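Local coordinates for protein Mannose/sialic acid-binding lectin (Polygonatum cyrtonema, PDB 3A0D) that probably binds carbohydrate, as a bulb-type lectin that holds methyl alpha-D-mannopyranoside, a mannose derivative, at residues Lys81-Val86 against Tyr98-Trp103. Residues are numbered along the deposited sequence; the frame is centred on the assembly and turned at random.
With MMA (methyl alpha-D-mannopyranoside), chain B; MMA (methyl alpha-D-mannopyranoside), chain C; SO4 (sulfate ion), chain D.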
loop_
_atom_site.group_PDB
_atom_site.type_symbol
_atom_site.label_atom_id
_atom_site.label_comp_id
_atom_site.label_asym_id
_atom_site.label_seq_id
_atom_site.Cartn_x
_atom_site.Cartn_y
_atom_site.Cartn_z
ATOM N N LYS A 81 -8.789 -9.046 13.795
ATOM C CA LYS A 81 -8.216 -8.414 14.970
ATOM C C LYS A 81 -8.174 -6.896 14.820
ATOM O O LYS A 81 -7.923 -6.370 13.734
ATOM C CB LYS A 81 -6.804 -8.954 15.222
ATOM C CG LYS A 81 -6.205 -8.523 16.553
ATOM C CD LYS A 81 -5.095 -7.494 16.384
ATOM C CE LYS A 81 -3.839 -8.115 15.786
ATOM N NZ LYS A 81 -2.739 -7.113 15.633
ATOM N N GLU A 82 -8.432 -6.202 15.924
ATOM C CA GLU A 82 -8.419 -4.745 15.955
ATOM C C GLU A 82 -6.961 -4.295 15.877
ATOM O O GLU A 82 -6.136 -4.701 16.696
ATOM C CB GLU A 82 -9.055 -4.263 17.261
ATOM C CG GLU A 82 -9.325 -2.773 17.337
ATOM C CD GLU A 82 -10.218 -2.282 16.214
ATOM O OE1 GLU A 82 -11.139 -3.028 15.804
ATOM O OE2 GLU A 82 -10.006 -1.141 15.754
ATOM N N ASP A 83 -6.646 -3.462 14.890
ATOM C CA ASP A 83 -5.281 -2.978 14.701
ATOM C C ASP A 83 -5.306 -1.909 13.604
ATOM O O ASP A 83 -5.945 -0.869 13.755
ATOM C CB ASP A 83 -4.382 -4.148 14.284
ATOM C CG ASP A 83 -2.912 -3.859 14.499
ATOM O OD1 ASP A 83 -2.134 -3.915 13.520
ATOM O OD2 ASP A 83 -2.535 -3.576 15.654
ATOM N N HIS A 84 -4.599 -2.170 12.510
ATOM C CA HIS A 84 -4.566 -1.266 11.363
ATOM C C HIS A 84 -4.317 -2.077 10.099
ATOM O O HIS A 84 -3.553 -3.044 10.107
ATOM C CB HIS A 84 -3.483 -0.195 11.520
ATOM C CG HIS A 84 -3.871 0.920 12.440
ATOM N ND1 HIS A 84 -3.572 0.913 13.785
ATOM C CD2 HIS A 84 -4.588 2.048 12.219
ATOM C CE1 HIS A 84 -4.089 1.988 14.354
ATOM N NE2 HIS A 84 -4.712 2.693 13.426
ATOM N N TYR A 85 -4.977 -1.686 9.016
ATOM C CA TYR A 85 -4.842 -2.394 7.750
ATOM C C TYR A 85 -4.673 -1.425 6.593
ATOM O O TYR A 85 -4.763 -0.209 6.766
ATOM C CB TYR A 85 -6.075 -3.269 7.506
ATOM C CG TYR A 85 -6.290 -4.325 8.569
ATOM C CD1 TYR A 85 -6.726 -3.980 9.849
ATOM C CD2 TYR A 85 -6.015 -5.666 8.307
ATOM C CE1 TYR A 85 -6.878 -4.944 10.841
ATOM C CE2 TYR A 85 -6.163 -6.635 9.287
ATOM C CZ TYR A 85 -6.592 -6.269 10.553
ATOM O OH TYR A 85 -6.706 -7.229 11.531
ATOM N N VAL A 86 -4.426 -1.975 5.413
ATOM C CA VAL A 86 -4.246 -1.163 4.221
ATOM C C VAL A 86 -4.865 -1.857 3.011
ATOM O O VAL A 86 -4.867 -3.089 2.923
ATOM C CB VAL A 86 -2.740 -0.906 3.939
ATOM C CG1 VAL A 86 -2.072 -2.183 3.450
ATOM C CG2 VAL A 86 -2.577 0.214 2.922
ATOM N N TYR A 98 -4.248 -5.872 3.261
ATOM C CA TYR A 98 -3.207 -6.509 4.070
ATOM C C TYR A 98 -3.302 -6.039 5.511
ATOM O O TYR A 98 -3.698 -4.908 5.776
ATOM C CB TYR A 98 -1.805 -6.156 3.573
ATOM C CG TYR A 98 -1.428 -6.687 2.217
ATOM C CD1 TYR A 98 -1.644 -5.928 1.066
ATOM C CD2 TYR A 98 -0.781 -7.915 2.087
ATOM C CE1 TYR A 98 -1.214 -6.376 -0.178
ATOM C CE2 TYR A 98 -0.348 -8.371 0.845
ATOM C CZ TYR A 98 -0.567 -7.595 -0.281
ATOM O OH TYR A 98 -0.133 -8.036 -1.510
ATOM N N GLY A 99 -2.901 -6.902 6.435
ATOM C CA GLY A 99 -2.938 -6.543 7.840
ATOM C C GLY A 99 -2.864 -7.780 8.704
ATOM O O GLY A 99 -3.081 -8.883 8.205
ATOM N N PRO A 100 -2.591 -7.634 10.011
ATOM C CA PRO A 100 -2.357 -6.364 10.700
ATOM C C PRO A 100 -0.946 -5.810 10.507
ATOM O O PRO A 100 -0.210 -6.237 9.614
ATOM C CB PRO A 100 -2.638 -6.719 12.150
ATOM C CG PRO A 100 -2.067 -8.097 12.237
ATOM C CD PRO A 100 -2.573 -8.757 10.966
ATOM N N VAL A 101 -0.578 -4.862 11.360
ATOM C CA VAL A 101 0.738 -4.240 11.295
ATOM C C VAL A 101 1.844 -5.208 11.696
ATOM O O VAL A 101 1.763 -5.873 12.728
ATOM C CB VAL A 101 0.822 -3.001 12.214
ATOM C CG1 VAL A 101 2.239 -2.451 12.213
ATOM C CG2 VAL A 101 -0.153 -1.933 11.746
ATOM N N VAL A 102 2.875 -5.283 10.863
ATOM C CA VAL A 102 4.016 -6.149 11.116
ATOM C C VAL A 102 5.195 -5.326 11.627
ATOM O O VAL A 102 5.940 -5.762 12.503
ATOM C CB VAL A 102 4.451 -6.882 9.823
ATOM C CG1 VAL A 102 5.853 -7.465 9.989
ATOM C CG2 VAL A 102 3.457 -7.988 9.496
ATOM N N TRP A 103 5.344 -4.123 11.082
ATOM C CA TRP A 103 6.450 -3.241 11.436
ATOM C C TRP A 103 6.127 -1.829 10.963
ATOM O O TRP A 103 5.387 -1.651 9.999
ATOM C CB TRP A 103 7.720 -3.736 10.734
ATOM C CG TRP A 103 8.947 -2.902 10.941
ATOM C CD1 TRP A 103 9.829 -2.980 11.983
ATOM C CD2 TRP A 103 9.451 -1.888 10.064
ATOM N NE1 TRP A 103 10.855 -2.083 11.805
ATOM C CE2 TRP A 103 10.647 -1.398 10.635
ATOM C CE3 TRP A 103 9.011 -1.346 8.849
ATOM C CZ2 TRP A 103 11.408 -0.391 10.032
ATOM C CZ3 TRP A 103 9.771 -0.342 8.247
ATOM C CH2 TRP A 103 10.955 0.123 8.841
HETATM C C1 MMA B . -0.315 4.697 13.108
HETATM C C2 MMA B . -0.848 4.916 11.664
HETATM C C3 MMA B . -1.376 3.571 11.123
HETATM C C4 MMA B . -0.216 2.562 11.122
HETATM C C5 MMA B . 0.306 2.406 12.564
HETATM C C6 MMA B . 1.485 1.420 12.564
HETATM C C7 MMA B . -0.892 4.087 15.314
HETATM O O1 MMA B . -1.395 4.258 13.972
HETATM O O2 MMA B . 0.228 5.368 10.823
HETATM O O3 MMA B . -1.861 3.749 9.786
HETATM O O4 MMA B . -0.683 1.302 10.638
HETATM O O5 MMA B . 0.766 3.695 13.075
HETATM O O6 MMA B . 1.993 1.265 13.888
HETATM C C1 MMA C . -1.081 -12.665 -5.693
HETATM C C2 MMA C . -0.277 -11.335 -5.691
HETATM C C3 MMA C . 0.078 -10.975 -4.234
HETATM C C4 MMA C . -1.230 -10.815 -3.443
HETATM C C5 MMA C . -2.012 -12.141 -3.504
HETATM C C6 MMA C . -3.335 -11.977 -2.740
HETATM C C7 MMA C . -1.015 -14.970 -5.187
HETATM O O1 MMA C . -0.266 -13.736 -5.152
HETATM O O2 MMA C . -1.090 -10.285 -6.247
HETATM O O3 MMA C . 0.811 -9.743 -4.209
HETATM O O4 MMA C . -0.927 -10.494 -2.084
HETATM O O5 MMA C . -2.307 -12.488 -4.893
HETATM O O6 MMA C . -4.083 -13.191 -2.790
HETATM S S SO4 D . -6.533 5.220 14.892
HETATM O O1 SO4 D . -5.136 5.087 15.346
HETATM O O2 SO4 D . -7.426 4.559 15.863
HETATM O O3 SO4 D . -6.886 6.648 14.788
HETATM O O4 SO4 D . -6.686 4.588 13.569
HETATM O O HOH W 1 0.375 -5.241 14.934
#
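Two donors grip OD1 of D83: the backbone N of V101, 2.8 Å from OD1 and nearly straight at 170°, and a water that also donates to the carbonyl O of V101. With CG anti to the backbone N (chi1 -161°), the D83 carboxylate reaches across to this N-H, which meets OD1 nearly along its C-O axis. OD2 faces K81 NZ at 3.5 Å in a long salt bridge, and the bent K81 chain crosses the ring of the cis-proline P100 at about a right angle, its NZ by CB and CG. Y85 lies alongside P100, whose CA sits over one ring face near the rim; K81 O accepts from Y85 OH (2.7 Å) at the ring's edge, which fixes the phenol end. CD2 of Y85 comes to 3.2 Å from CA of G99, the ring packing close against a backbone that carries no side chain there. V86 and Y98 form an antiparallel hydrogen-bonded pair, V86 N to Y98 O at 3.0 Å and Y98 N to V86 O at 2.9 Å, and CG1 of V86 packs against CB of Y98. Y98 OH, held by Q90 OE1, accepts from O4 of one mannoside, 2.6 Å away; Q90, D92, N94 and Y98 belong to the QxDxNxVxY mannose-binding signature of bulb-type lectins. H84 and V101 flank the other mannoside, probably held by that signature of the second subunit; it lies over one face of the H84 ring, whose NE2 donates to a sulfate, probably from the crystallisation liquor. The contact joins the loop leading into strand 86-89 to strand 95-104 where that strand is interrupted; strand 3-5 flanks 86-89, and Y98, V101 and W103 extend the sheet antiparallel into the second subunit.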